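Local structure of cell death-related nuclease 4 (Caenorhabditis elegans, 5DK5) at residues 65-69 / 89-95; 176-182 / 200-205; 217-221 / 270-274. The protein degrades RNA and DNA from the 3' end as a metal-dependent DEDDh exonuclease and takes part in apoptotic DNA degradation. One frame throughout, in Å; residues are numbered along the deposited sequence.

Contact 1: 65-69 / 89-95; sequences YVKPV and IDTADTF
Lys67, Ile89 and Val66 bury the most surface where the chain leaving strand 55-65 meets the turn between helices 86-90 and 95-109. Lys67 lies along the turn at residues 89-92. Its CB sits 3.3 Å from Ile89 O. The CG, anti to the backbone N (chi1 -178°), carries the chain on along the turn, still near Ile89 O, and further out CE meets both Asp90 O and Ala92 O. A water accepts from Lys67 NZ and donates to Asp90 O and Ala92 O. A long, flexible cation suits this partly exposed place, where its methylenes pack on the turn and its ammonium reaches water. The carboxylate of Asp90 is engaged elsewhere, with Gln86 and with His300 of the second subunit.

The backbone of Lys67 supplies the direct bond: Lys67 N donates to Asp93 O at 2.7 Å, nearly straight (173°). The same oxygen receives a CA-H contact from Val66. Two further waters stitch the backbones, one between Tyr65 O and Asp93 N, the other between Lys67 O and Phe95 N.

Val66 sends CG1 to the first turn of helix 95-109, 3.4 Å from Phe95 N and beside Phe95 CB, close to the plane of the ring at its edge; a compact branched residue fits this buried spot. Ile89 CG2 rests against Val66 O, while Ile89 CD1 reaches Pro68 CD at 3.8 Å, the two side chains crossing at about a right angle. Ala92, small enough for the backbones to draw close, sets its methyl against Tyr65 CB at 3.9 Å.

The contact ties the loop leaving strand 55-65, an outer strand of the sheet within this chain, to the turn between two helices, a strand-to-helix connection packed at the side of the RNase H-like fold of DEDDh exonucleases.

Contact 2: 176-182 / 200-205; sequences MNEYYDL and TILQRM
Ile201 and Arg204, one turn apart on helix 191-207, meet the end of helix 172-179 and the turn that follows it. Arg204 can be followed outward. Its CB lies 4.2 Å from Leu182 CD1. CG, placed anti to the backbone N (chi1 174°), comes obliquely to the Tyr180 ring, 3.8 Å from Tyr180 CD1. Bends at chi2 and chi3 then fold the chain back, and NE passes 4.1 Å from Leu182 CD2. CZ and NH2 take that same methyl over one face of the guanidinium, NH2 at 3.5 Å, while NH1 comes 3.2 Å from Tyr180 O. The guanidinium plane stands 82° from the Tyr180 ring, so the two are not stacked. With an alanine in place of Arg204, Leu182 CD2 would probably lose the flat group it lies against and a gap would open by the Tyr180 ring.

Tyr180 and Leu182 are presented by a Schellman motif: Asp181, at positive phi, is its C-prime residue, and Leu182 N bonds back to Asn177 O. The motif ends a helix packed on helix 191-207, which carries the magnesium ligand Asp194 of the DEDDh exonuclease fold.

Ile201 packs against the last turn of helix 172-179. Its CD1 packs on Met176 CB, and CG2 on the sulfur of Met176; CG1 touches both Leu182 CD1 and Asn177 OD1. The amide of Asn177 is held by Asn197 through ND2. Tyr180 OH, buried here with no polar partner in the model, lies 3.4 Å from Met205 CG, where the unbranched methionine chain can lie close to the phenol.

Contact 3: 217-221 / 270-274; sequences LLTCC and CRYCR. With ZN (zinc ion), chain I.
Leu217, in strand 216-219, opens the contact: its CD1 touches the aliphatic part of Arg271, 3.9 Å from Arg271 CG, so the long arginine chain supplies methylenes for a leucine to rest on. Leu218 faces the other way, but its carbonyl oxygen takes a hydrogen bond from a water that accepts one from Arg271 N.

Thr219 divides its two branches. CG2, anti to the carbonyl carbon, meets Arg271 CB at 3.8 Å, while OG1 bonds to Thr255 of the adjoining strand; CB also lies against Tyr272 CB. A beta-branched residue with one polar arm suits a strand end that needs both.

Cys220 carries the chain to the metal, its SG 2.4 Å from the zinc. Cys270 SG and Cys273 SG bind the zinc at 2.3 and 2.4 Å, and Cys280 completes the four-cysteine site. Cys270 and Cys273 form a CxxC metal-binding turn, a tight loop that can offer two thiolates to one ion; weak N-H bonds from Tyr272 and Cys273 reach Cys270 SG and would probably temper its negative charge.

Cys221 binds no metal here. Its CB makes a CH-pi contact over the face of the Tyr272 ring, 3.7 Å from the centroid and 14° off the normal. Cys221 SG adds an oblique sulfur-aromatic contact and lies 3.6 Å from Tyr272 OH.

How the contacts relate
From the N terminus, contact 1 comes first: it closes a short, largely helical excursion after strand 55-65 and ties the loop after that strand to the turn between helices 86-90 and 95-109. Contact 2 follows, closing a short segment that includes the first turns of helix 191-207, and packing that helix on helix 172-179. Contact 3 closes a longer one, from strand 216-219 to the zinc-binding loop beyond strand 253-256. None nests in or crosses another; they stand in series, their centres about 32 Å apart in each pair, and none touches the next. Helix 191-207 leads on to strand 216-219, so contacts 2 and 3 are successive in the chain, although their nearest atoms are about 16 Å apart.

Contact 1: 65-69 / 89-95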
ATOM      1  N   TYR B  65       7.693 -10.742  13.261  1.00 26.72           N
ATOM      2  CA  TYR B  65       6.998  -9.995  12.225  1.00 23.92           C
ATOM      3  C   TYR B  65       6.201  -8.884  12.893  1.00 22.96           C
ATOM      4  O   TYR B  65       5.905  -8.964  14.087  1.00 21.85           O
ATOM      5  CB  TYR B  65       6.082 -10.909  11.412  1.00 24.56           C
ATOM      6  CG  TYR B  65       6.825 -11.928  10.581  1.00 24.45           C
ATOM      7  CD1 TYR B  65       7.641 -11.527   9.533  1.00 25.12           C
ATOM      8  CD2 TYR B  65       6.709 -13.288  10.838  1.00 25.45           C
ATOM      9  CE1 TYR B  65       8.324 -12.446   8.767  1.00 26.65           C
ATOM     10  CE2 TYR B  65       7.389 -14.219  10.074  1.00 27.36           C
ATOM     11  CZ  TYR B  65       8.196 -13.791   9.039  1.00 29.22           C
ATOM     12  OH  TYR B  65       8.880 -14.704   8.269  1.00 32.65           O
ATOM     13  N   VAL B  66       5.864  -7.853  12.125  1.00 19.69           N
ATOM     14  CA  VAL B  66       5.108  -6.716  12.643  1.00 19.79           C
ATOM     15  C   VAL B  66       3.989  -6.349  11.673  1.00 19.63           C
ATOM     16  O   VAL B  66       4.207  -6.274  10.466  1.00 21.87           O
ATOM     17  CB  VAL B  66       6.016  -5.488  12.868  1.00 18.34           C
ATOM     18  CG1 VAL B  66       5.219  -4.321  13.443  1.00 20.95           C
ATOM     19  CG2 VAL B  66       7.164  -5.838  13.792  1.00 19.04           C
ATOM     20  N   LYS B  67       2.791  -6.125  12.205  1.00 18.16           N
ATOM     21  CA  LYS B  67       1.655  -5.739  11.380  1.00 19.13           C
ATOM     22  C   LYS B  67       1.626  -4.220  11.178  1.00 16.90           C
ATOM     23  O   LYS B  67       1.487  -3.475  12.148  1.00 16.47           O
ATOM     24  CB  LYS B  67       0.341  -6.204  12.013  1.00 25.16           C
ATOM     25  CG  LYS B  67      -0.891  -5.881  11.162  1.00 31.44           C
ATOM     26  CD  LYS B  67      -2.185  -6.102  11.920  1.00 35.96           C
ATOM     27  CE  LYS B  67      -2.501  -7.574  12.072  1.00 43.68           C
ATOM     28  NZ  LYS B  67      -3.747  -7.789  12.859  1.00 49.99           N
ATOM     29  N   PRO B  68       1.759  -3.753   9.921  1.00 21.22           N
ATOM     30  CA  PRO B  68       1.632  -2.317   9.640  1.00 23.00           C
ATOM     31  C   PRO B  68       0.172  -1.868   9.661  1.00 22.32           C
ATOM     32  O   PRO B  68      -0.708  -2.715   9.523  1.00 22.54           O
ATOM     33  CB  PRO B  68       2.232  -2.183   8.241  1.00 24.32           C
ATOM     34  CG  PRO B  68       1.955  -3.492   7.601  1.00 22.25           C
ATOM     35  CD  PRO B  68       2.011  -4.527   8.690  1.00 21.56           C
ATOM     36  N   VAL B  69      -0.078  -0.570   9.827  1.00 26.32           N
ATOM     37  CA  VAL B  69      -1.446  -0.058   9.952  1.00 26.82           C
ATOM     38  C   VAL B  69      -1.788   1.018   8.919  1.00 25.42           C
ATOM     39  O   VAL B  69      -2.962   1.289   8.674  1.00 29.37           O
ATOM     40  CB  VAL B  69      -1.696   0.524  11.360  1.00 27.83           C
ATOM     41  CG1 VAL B  69      -1.541  -0.562  12.418  1.00 28.92           C
ATOM     42  CG2 VAL B  69      -0.753   1.687  11.643  1.00 26.89           C
ATOM     43  N   ILE B  89       2.333 -11.118   8.171  1.00 26.27           N
ATOM     44  CA  ILE B  89       2.067  -9.842   8.830  1.00 27.76           C
ATOM     45  C   ILE B  89       0.594  -9.712   9.217  1.00 26.05           C
ATOM     46  O   ILE B  89       0.252  -8.958  10.126  1.00 25.51           O
ATOM     47  CB  ILE B  89       2.478  -8.633   7.950  1.00 30.38           C
ATOM     48  CG1 ILE B  89       1.651  -8.555   6.663  1.00 29.64           C
ATOM     49  CG2 ILE B  89       3.964  -8.705   7.613  1.00 31.06           C
ATOM     50  CD1 ILE B  89       1.687  -7.182   6.030  1.00 30.80           C
ATOM     51  N   ASP B  90      -0.276 -10.447   8.528  1.00 24.69           N
ATOM     52  CA  ASP B  90      -1.701 -10.444   8.860  1.00 23.95           C
ATOM     53  C   ASP B  90      -1.942 -11.061  10.237  1.00 23.52           C
ATOM     54  O   ASP B  90      -2.917 -10.734  10.907  1.00 25.14           O
ATOM     55  CB  ASP B  90      -2.515 -11.204   7.806  1.00 24.97           C
ATOM     56  CG  ASP B  90      -2.739 -10.400   6.532  1.00 26.46           C
ATOM     57  OD1 ASP B  90      -2.364  -9.210   6.485  1.00 26.87           O
ATOM     58  OD2 ASP B  90      -3.308 -10.964   5.574  1.00 26.92           O
ATOM     59  N   THR B  91      -1.048 -11.957  10.649  1.00 25.94           N
ATOM     60  CA  THR B  91      -1.165 -12.633  11.938  1.00 26.83           C
ATOM     61  C   THR B  91      -0.203 -12.066  12.984  1.00 28.81           C
ATOM     62  O   THR B  91      -0.065 -12.621  14.076  1.00 30.39           O
ATOM     63  CB  THR B  91      -0.898 -14.143  11.797  1.00 26.57           C
ATOM     64  OG1 THR B  91       0.392 -14.351  11.205  1.00 26.22           O
ATOM     65  CG2 THR B  91      -1.964 -14.795  10.931  1.00 26.34           C
ATOM     66  N   ALA B  92       0.453 -10.957  12.652  1.00 26.71           N
ATOM     67  CA  ALA B  92       1.470 -10.375  13.526  1.00 25.34           C
ATOM     68  C   ALA B  92       0.873  -9.326  14.456  1.00 25.61           C
ATOM     69  O   ALA B  92      -0.264  -8.894  14.268  1.00 26.37           O
ATOM     70  CB  ALA B  92       2.584  -9.762  12.693  1.00 24.02           C
ATOM     71  N   ASP B  93       1.641  -8.929  15.466  1.00 22.87           N
ATOM     72  CA  ASP B  93       1.244  -7.830  16.338  1.00 23.43           C
ATOM     73  C   ASP B  93       1.720  -6.506  15.748  1.00 21.94           C
ATOM     74  O   ASP B  93       2.635  -6.480  14.924  1.00 20.25           O
ATOM     75  CB  ASP B  93       1.813  -8.016  17.747  1.00 28.28           C
ATOM     76  CG  ASP B  93       1.211  -9.206  18.473  1.00 31.79           C
ATOM     77  OD1 ASP B  93       0.011  -9.148  18.815  1.00 33.78           O
ATOM     78  OD2 ASP B  93       1.940 -10.192  18.719  1.00 32.05           O
ATOM     79  N   THR B  94       1.091  -5.409  16.161  1.00 20.51           N
ATOM     80  CA  THR B  94       1.535  -4.080  15.756  1.00 20.63           C
ATOM     81  C   THR B  94       2.849  -3.743  16.452  1.00 19.46           C
ATOM     82  O   THR B  94       3.229  -4.402  17.419  1.00 21.35           O
ATOM     83  CB  THR B  94       0.489  -3.006  16.083  1.00 24.55           C
ATOM     84  OG1 THR B  94       0.141  -3.082  17.471  1.00 29.15           O
ATOM     85  CG2 THR B  94      -0.757  -3.210  15.239  1.00 16.63           C
ATOM     86  N   PHE B  95       3.531  -2.711  15.961  1.00 18.83           N
ATOM     87  CA  PHE B  95       4.886  -2.398  16.409  1.00 21.74           C
ATOM     88  C   PHE B  95       4.989  -2.123  17.908  1.00 21.79           C
ATOM     89  O   PHE B  95       5.988  -2.476  18.537  1.00 19.95           O
ATOM     90  CB  PHE B  95       5.430  -1.190  15.644  1.00 21.67           C
ATOM     91  CG  PHE B  95       6.827  -0.807  16.045  1.00 22.47           C
ATOM     92  CD1 PHE B  95       7.918  -1.490  15.535  1.00 22.29           C
ATOM     93  CD2 PHE B  95       7.049   0.230  16.935  1.00 21.90           C
ATOM     94  CE1 PHE B  95       9.201  -1.142  15.902  1.00 19.76           C
ATOM     95  CE2 PHE B  95       8.330   0.581  17.306  1.00 22.41           C
ATOM     96  CZ  PHE B  95       9.408  -0.107  16.789  1.00 20.14           C
TER
HETATM   97  O   HOH W   1       4.216 -10.304  15.749  1.00 21.26           O
HETATM   98  O   HOH W   2       2.740  -1.390  13.375  1.00 22.18           O
HETATM   99  O   HOH W   3      -2.903  -9.926  13.963  1.00 30.69           O
HETATM  100  O   HOH W   4      -5.056  -8.094  10.074  1.00 47.37           O

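Contact 2: 176-182 / 200-205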
ATOM      1  N   MET B 176      30.880  -5.788   1.569  1.00 47.48           N
ATOM      2  CA  MET B 176      31.668  -6.281   2.690  1.00 47.84           C
ATOM      3  C   MET B 176      31.940  -7.778   2.565  1.00 52.09           C
ATOM      4  O   MET B 176      33.039  -8.238   2.867  1.00 55.38           O
ATOM      5  CB  MET B 176      30.957  -5.976   4.009  1.00 44.03           C
ATOM      6  CG  MET B 176      30.957  -4.498   4.360  1.00 43.22           C
ATOM      7  SD  MET B 176      30.255  -4.120   5.978  1.00 46.38           S
ATOM      8  CE  MET B 176      28.528  -4.504   5.707  1.00 33.88           C
ATOM      9  N   ASN B 177      30.948  -8.535   2.114  1.00 43.72           N
ATOM     10  CA  ASN B 177      31.130  -9.967   1.905  1.00 49.12           C
ATOM     11  C   ASN B 177      32.110 -10.251   0.770  1.00 52.48           C
ATOM     12  O   ASN B 177      32.860 -11.227   0.815  1.00 54.98           O
ATOM     13  CB  ASN B 177      29.790 -10.648   1.610  1.00 48.01           C
ATOM     14  CG  ASN B 177      29.061 -11.093   2.870  1.00 45.10           C
ATOM     15  OD1 ASN B 177      29.664 -11.271   3.927  1.00 43.82           O
ATOM     16  ND2 ASN B 177      27.753 -11.287   2.752  1.00 43.20           N
ATOM     17  N   GLU B 178      32.101  -9.399  -0.250  1.00 67.94           N
ATOM     18  CA  GLU B 178      32.989  -9.571  -1.393  1.00 66.87           C
ATOM     19  C   GLU B 178      34.424  -9.202  -1.029  1.00 67.03           C
ATOM     20  O   GLU B 178      35.375  -9.799  -1.533  1.00 67.25           O
ATOM     21  CB  GLU B 178      32.514  -8.725  -2.575  1.00 66.85           C
ATOM     22  CG  GLU B 178      33.304  -8.952  -3.860  1.00 69.96           C
ATOM     23  CD  GLU B 178      32.762  -8.148  -5.027  1.00 70.87           C
ATOM     24  OE1 GLU B 178      31.835  -7.338  -4.814  1.00 69.61           O
ATOM     25  OE2 GLU B 178      33.262  -8.327  -6.158  1.00 72.64           O
ATOM     26  N   TYR B 179      34.574  -8.218  -0.148  1.00 64.26           N
ATOM     27  CA  TYR B 179      35.894  -7.743   0.252  1.00 66.52           C
ATOM     28  C   TYR B 179      36.650  -8.805   1.043  1.00 70.09           C
ATOM     29  O   TYR B 179      37.821  -9.074   0.776  1.00 73.73           O
ATOM     30  CB  TYR B 179      35.769  -6.464   1.082  1.00 66.29           C
ATOM     31  CG  TYR B 179      37.097  -5.842   1.451  1.00 70.34           C
ATOM     32  CD1 TYR B 179      37.701  -4.909   0.621  1.00 72.90           C
ATOM     33  CD2 TYR B 179      37.744  -6.186   2.631  1.00 71.94           C
ATOM     34  CE1 TYR B 179      38.914  -4.336   0.955  1.00 74.83           C
ATOM     35  CE2 TYR B 179      38.957  -5.618   2.973  1.00 74.06           C
ATOM     36  CZ  TYR B 179      39.537  -4.693   2.131  1.00 75.39           C
ATOM     37  OH  TYR B 179      40.744  -4.126   2.465  1.00 77.02           O
ATOM     38  N   TYR B 180      35.970  -9.401   2.018  1.00 58.12           N
ATOM     39  CA  TYR B 180      36.571 -10.427   2.866  1.00 59.23           C
ATOM     40  C   TYR B 180      36.349 -11.825   2.292  1.00 58.24           C
ATOM     41  O   TYR B 180      36.681 -12.824   2.932  1.00 60.74           O
ATOM     42  CB  TYR B 180      36.002 -10.341   4.285  1.00 57.98           C
ATOM     43  CG  TYR B 180      36.320  -9.037   4.985  1.00 57.66           C
ATOM     44  CD1 TYR B 180      37.504  -8.877   5.691  1.00 59.16           C
ATOM     45  CD2 TYR B 180      35.439  -7.966   4.937  1.00 55.94           C
ATOM     46  CE1 TYR B 180      37.800  -7.686   6.330  1.00 58.14           C
ATOM     47  CE2 TYR B 180      35.725  -6.774   5.572  1.00 54.67           C
ATOM     48  CZ  TYR B 180      36.906  -6.639   6.267  1.00 55.39           C
ATOM     49  OH  TYR B 180      37.195  -5.451   6.899  1.00 54.03           O
ATOM     50  N   ASP B 181      35.799 -11.886   1.082  1.00 71.27           N
ATOM     51  CA  ASP B 181      35.526 -13.153   0.410  1.00 73.41           C
ATOM     52  C   ASP B 181      34.698 -14.074   1.304  1.00 71.23           C
ATOM     53  O   ASP B 181      35.076 -15.219   1.557  1.00 72.14           O
ATOM     54  CB  ASP B 181      36.836 -13.838   0.005  1.00 78.50           C
ATOM     55  CG  ASP B 181      36.635 -14.904  -1.061  1.00 81.88           C
ATOM     56  OD1 ASP B 181      35.497 -15.395  -1.220  1.00 81.76           O
ATOM     57  OD2 ASP B 181      37.621 -15.251  -1.745  1.00 84.53           O
ATOM     58  N   LEU B 182      33.572 -13.556   1.786  1.00 62.74           N
ATOM     59  CA  LEU B 182      32.664 -14.325   2.627  1.00 62.26           C
ATOM     60  C   LEU B 182      31.477 -14.819   1.804  1.00 65.99           C
ATOM     61  O   LEU B 182      30.898 -14.050   1.037  1.00 66.64           O
ATOM     62  CB  LEU B 182      32.172 -13.479   3.802  1.00 58.69           C
ATOM     63  CG  LEU B 182      33.230 -13.044   4.819  1.00 59.55           C
ATOM     64  CD1 LEU B 182      32.632 -12.064   5.811  1.00 57.95           C
ATOM     65  CD2 LEU B 182      33.814 -14.247   5.545  1.00 61.80           C
ATOM     66  N   THR B 200      28.619 -12.099  10.805  1.00 43.50           N
ATOM     67  CA  THR B 200      29.790 -12.804  10.296  1.00 44.63           C
ATOM     68  C   THR B 200      30.832 -11.809   9.792  1.00 45.47           C
ATOM     69  O   THR B 200      32.030 -11.992  10.006  1.00 48.50           O
ATOM     70  CB  THR B 200      29.414 -13.773   9.164  1.00 42.47           C
ATOM     71  OG1 THR B 200      28.387 -14.662   9.619  1.00 41.01           O
ATOM     72  CG2 THR B 200      30.621 -14.588   8.720  1.00 39.09           C
ATOM     73  N   ILE B 201      30.367 -10.760   9.123  1.00 38.33           N
ATOM     74  CA  ILE B 201      31.246  -9.684   8.682  1.00 37.59           C
ATOM     75  C   ILE B 201      31.898  -9.028   9.893  1.00 37.88           C
ATOM     76  O   ILE B 201      33.112  -8.830   9.924  1.00 39.16           O
ATOM     77  CB  ILE B 201      30.479  -8.624   7.864  1.00 39.35           C
ATOM     78  CG1 ILE B 201      30.041  -9.208   6.520  1.00 41.63           C
ATOM     79  CG2 ILE B 201      31.344  -7.387   7.615  1.00 39.35           C
ATOM     80  CD1 ILE B 201      28.936  -8.421   5.843  1.00 41.21           C
ATOM     81  N   LEU B 202      31.077  -8.696  10.886  1.00 36.75           N
ATOM     82  CA  LEU B 202      31.556  -8.080  12.118  1.00 36.95           C
ATOM     83  C   LEU B 202      32.646  -8.926  12.763  1.00 48.00           C
ATOM     84  O   LEU B 202      33.675  -8.409  13.190  1.00 45.39           O
ATOM     85  CB  LEU B 202      30.394  -7.881  13.097  1.00 40.33           C
ATOM     86  CG  LEU B 202      30.743  -7.423  14.515  1.00 42.33           C
ATOM     87  CD1 LEU B 202      31.390  -6.050  14.502  1.00 44.20           C
ATOM     88  CD2 LEU B 202      29.500  -7.422  15.386  1.00 42.03           C
ATOM     89  N   GLN B 203      32.411 -10.234  12.822  1.00 49.88           N
ATOM     90  CA  GLN B 203      33.362 -11.165  13.416  1.00 48.69           C
ATOM     91  C   GLN B 203      34.671 -11.183  12.637  1.00 48.46           C
ATOM     92  O   GLN B 203      35.748 -11.014  13.208  1.00 48.74           O
ATOM     93  CB  GLN B 203      32.763 -12.573  13.463  1.00 47.48           C
ATOM     94  CG  GLN B 203      33.633 -13.605  14.163  1.00 46.65           C
ATOM     95  CD  GLN B 203      32.963 -14.961  14.253  1.00 45.46           C
ATOM     96  OE1 GLN B 203      32.430 -15.471  13.268  1.00 44.94           O
ATOM     97  NE2 GLN B 203      32.978 -15.552  15.444  1.00 46.18           N
ATOM     98  N   ARG B 204      34.567 -11.388  11.328  1.00 47.72           N
ATOM     99  CA  ARG B 204      35.740 -11.442  10.461  1.00 48.81           C
ATOM    100  C   ARG B 204      36.536 -10.145  10.527  1.00 49.58           C
ATOM    101  O   ARG B 204      37.764 -10.159  10.453  1.00 49.86           O
ATOM    102  CB  ARG B 204      35.322 -11.728   9.015  1.00 48.87           C
ATOM    103  CG  ARG B 204      36.457 -11.659   7.994  1.00 51.89           C
ATOM    104  CD  ARG B 204      37.552 -12.676   8.276  1.00 55.38           C
ATOM    105  NE  ARG B 204      37.102 -14.046   8.041  1.00 57.37           N
ATOM    106  CZ  ARG B 204      37.131 -14.659   6.861  1.00 61.36           C
ATOM    107  NH1 ARG B 204      37.589 -14.035   5.781  1.00 63.55           N
ATOM    108  NH2 ARG B 204      36.696 -15.906   6.757  1.00 62.54           N
ATOM    109  N   MET B 205      35.832  -9.027  10.664  1.00 50.20           N
ATOM    110  CA  MET B 205      36.483  -7.726  10.683  1.00 53.56           C
ATOM    111  C   MET B 205      37.427  -7.575  11.874  1.00 54.00           C
ATOM    112  O   MET B 205      38.566  -7.144  11.703  1.00 55.49           O
ATOM    113  CB  MET B 205      35.441  -6.606  10.692  1.00 53.12           C
ATOM    114  CG  MET B 205      34.911  -6.271   9.307  1.00 54.73           C
ATOM    115  SD  MET B 205      33.622  -5.010   9.304  1.00 43.92           S
ATOM    116  CE  MET B 205      34.513  -3.593   9.943  1.00 87.37           C
TER

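Contact 3: 217-221 / 270-274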
ATOM      1  N   LEU B 217      26.013   8.921  16.365  1.00 33.83           N
ATOM      2  CA  LEU B 217      25.098   9.332  17.422  1.00 34.66           C
ATOM      3  C   LEU B 217      23.933  10.109  16.821  1.00 34.02           C
ATOM      4  O   LEU B 217      24.077  10.736  15.772  1.00 35.67           O
ATOM      5  CB  LEU B 217      25.815  10.199  18.459  1.00 37.30           C
ATOM      6  CG  LEU B 217      27.153   9.697  19.003  1.00 40.69           C
ATOM      7  CD1 LEU B 217      27.870  10.822  19.726  1.00 43.74           C
ATOM      8  CD2 LEU B 217      26.951   8.511  19.927  1.00 40.74           C
ATOM      9  N   LEU B 218      22.784  10.064  17.489  1.00 36.34           N
ATOM     10  CA  LEU B 218      21.623  10.843  17.078  1.00 34.82           C
ATOM     11  C   LEU B 218      21.427  12.033  18.010  1.00 37.45           C
ATOM     12  O   LEU B 218      21.172  11.865  19.204  1.00 38.12           O
ATOM     13  CB  LEU B 218      20.367   9.970  17.055  1.00 32.75           C
ATOM     14  CG  LEU B 218      20.349   8.817  16.046  1.00 32.76           C
ATOM     15  CD1 LEU B 218      18.969   8.173  16.022  1.00 30.11           C
ATOM     16  CD2 LEU B 218      20.747   9.280  14.648  1.00 32.14           C
ATOM     17  N   THR B 219      21.555  13.233  17.448  1.00 36.26           N
ATOM     18  CA  THR B 219      21.429  14.474  18.207  1.00 37.44           C
ATOM     19  C   THR B 219      20.241  15.291  17.710  1.00 33.56           C
ATOM     20  O   THR B 219      19.706  15.031  16.633  1.00 30.43           O
ATOM     21  CB  THR B 219      22.705  15.327  18.106  1.00 41.39           C
ATOM     22  OG1 THR B 219      22.947  15.672  16.736  1.00 41.07           O
ATOM     23  CG2 THR B 219      23.905  14.567  18.657  1.00 44.60           C
ATOM     24  N   CYS B 220      19.848  16.291  18.494  1.00 36.10           N
ATOM     25  CA  CYS B 220      18.624  17.043  18.236  1.00 36.84           C
ATOM     26  C   CYS B 220      18.805  18.213  17.272  1.00 37.13           C
ATOM     27  O   CYS B 220      17.824  18.762  16.774  1.00 37.45           O
ATOM     28  CB  CYS B 220      18.055  17.575  19.552  1.00 36.94           C
ATOM     29  SG  CYS B 220      19.180  18.678  20.451  1.00 49.11           S
ATOM     30  N   CYS B 221      20.051  18.599  17.016  1.00 34.28           N
ATOM     31  CA  CYS B 221      20.319  19.801  16.232  1.00 35.51           C
ATOM     32  C   CYS B 221      21.621  19.716  15.444  1.00 37.51           C
ATOM     33  O   CYS B 221      22.556  19.016  15.832  1.00 38.46           O
ATOM     34  CB  CYS B 221      20.351  21.025  17.152  1.00 34.45           C
ATOM     35  SG  CYS B 221      20.644  22.594  16.306  1.00 79.09           S
ATOM     36  N   CYS B 270      22.253  13.363  25.172  1.00 43.78           N
ATOM     37  CA  CYS B 270      22.395  13.930  23.838  1.00 41.56           C
ATOM     38  C   CYS B 270      23.702  14.702  23.749  1.00 39.64           C
ATOM     39  O   CYS B 270      23.999  15.537  24.603  1.00 39.89           O
ATOM     40  CB  CYS B 270      21.217  14.842  23.499  1.00 40.07           C
ATOM     41  SG  CYS B 270      21.459  15.775  21.974  1.00 41.07           S
ATOM     42  N   ARG B 271      24.483  14.414  22.717  1.00 39.76           N
ATOM     43  CA  ARG B 271      25.797  15.020  22.563  1.00 40.89           C
ATOM     44  C   ARG B 271      25.700  16.528  22.341  1.00 40.96           C
ATOM     45  O   ARG B 271      26.599  17.274  22.726  1.00 39.70           O
ATOM     46  CB  ARG B 271      26.548  14.367  21.400  1.00 45.03           C
ATOM     47  CG  ARG B 271      28.038  14.195  21.632  1.00 51.26           C
ATOM     48  CD  ARG B 271      28.314  13.277  22.802  1.00 56.32           C
ATOM     49  NE  ARG B 271      29.106  13.940  23.837  1.00 63.96           N
ATOM     50  CZ  ARG B 271      28.927  13.799  25.148  1.00 69.16           C
ATOM     51  NH1 ARG B 271      27.964  13.021  25.630  1.00 70.09           N
ATOM     52  NH2 ARG B 271      29.719  14.450  25.990  1.00 71.66           N
ATOM     53  N   TYR B 272      24.607  16.976  21.729  1.00 37.99           N
ATOM     54  CA  TYR B 272      24.455  18.388  21.397  1.00 41.37           C
ATOM     55  C   TYR B 272      23.977  19.215  22.592  1.00 43.32           C
ATOM     56  O   TYR B 272      24.715  20.057  23.104  1.00 44.09           O
ATOM     57  CB  TYR B 272      23.483  18.560  20.228  1.00 40.30           C
ATOM     58  CG  TYR B 272      23.492  19.956  19.654  1.00 42.00           C
ATOM     59  CD1 TYR B 272      22.700  20.957  20.197  1.00 42.38           C
ATOM     60  CD2 TYR B 272      24.305  20.277  18.576  1.00 44.01           C
ATOM     61  CE1 TYR B 272      22.712  22.236  19.681  1.00 43.34           C
ATOM     62  CE2 TYR B 272      24.324  21.552  18.053  1.00 44.84           C
ATOM     63  CZ  TYR B 272      23.526  22.528  18.608  1.00 44.22           C
ATOM     64  OH  TYR B 272      23.542  23.800  18.085  1.00 44.68           O
ATOM     65  N   CYS B 273      22.745  18.972  23.032  1.00 51.98           N
ATOM     66  CA  CYS B 273      22.125  19.791  24.073  1.00 54.69           C
ATOM     67  C   CYS B 273      22.540  19.362  25.479  1.00 55.11           C
ATOM     68  O   CYS B 273      22.219  20.036  26.457  1.00 54.91           O
ATOM     69  CB  CYS B 273      20.601  19.737  23.948  1.00 53.86           C
ATOM     70  SG  CYS B 273      19.877  18.125  24.301  1.00 43.93           S
ATOM     71  N   ARG B 274      23.246  18.238  25.570  1.00 56.56           N
ATOM     72  CA  ARG B 274      23.770  17.742  26.841  1.00 57.45           C
ATOM     73  C   ARG B 274      22.671  17.541  27.883  1.00 56.76           C
ATOM     74  O   ARG B 274      22.886  17.752  29.076  1.00 57.62           O
ATOM     75  CB  ARG B 274      24.842  18.698  27.379  1.00 60.65           C
ATOM     76  CG  ARG B 274      26.119  18.714  26.559  1.00 64.28           C
ATOM     77  CD  ARG B 274      26.910  17.424  26.742  1.00 69.06           C
ATOM     78  NE  ARG B 274      27.886  17.220  25.676  1.00 74.52           N
ATOM     79  CZ  ARG B 274      29.110  17.741  25.662  1.00 80.75           C
ATOM     80  NH1 ARG B 274      29.531  18.512  26.657  1.00 83.62           N
ATOM     81  NH2 ARG B 274      29.917  17.489  24.642  1.00 82.63           N
TER
HETATM   82 ZN    ZN I 301      19.600  17.095  22.150  1.00 42.66          ZN
HETATM   83  O   HOH W   5      23.512  12.009  21.117  1.00 46.99           O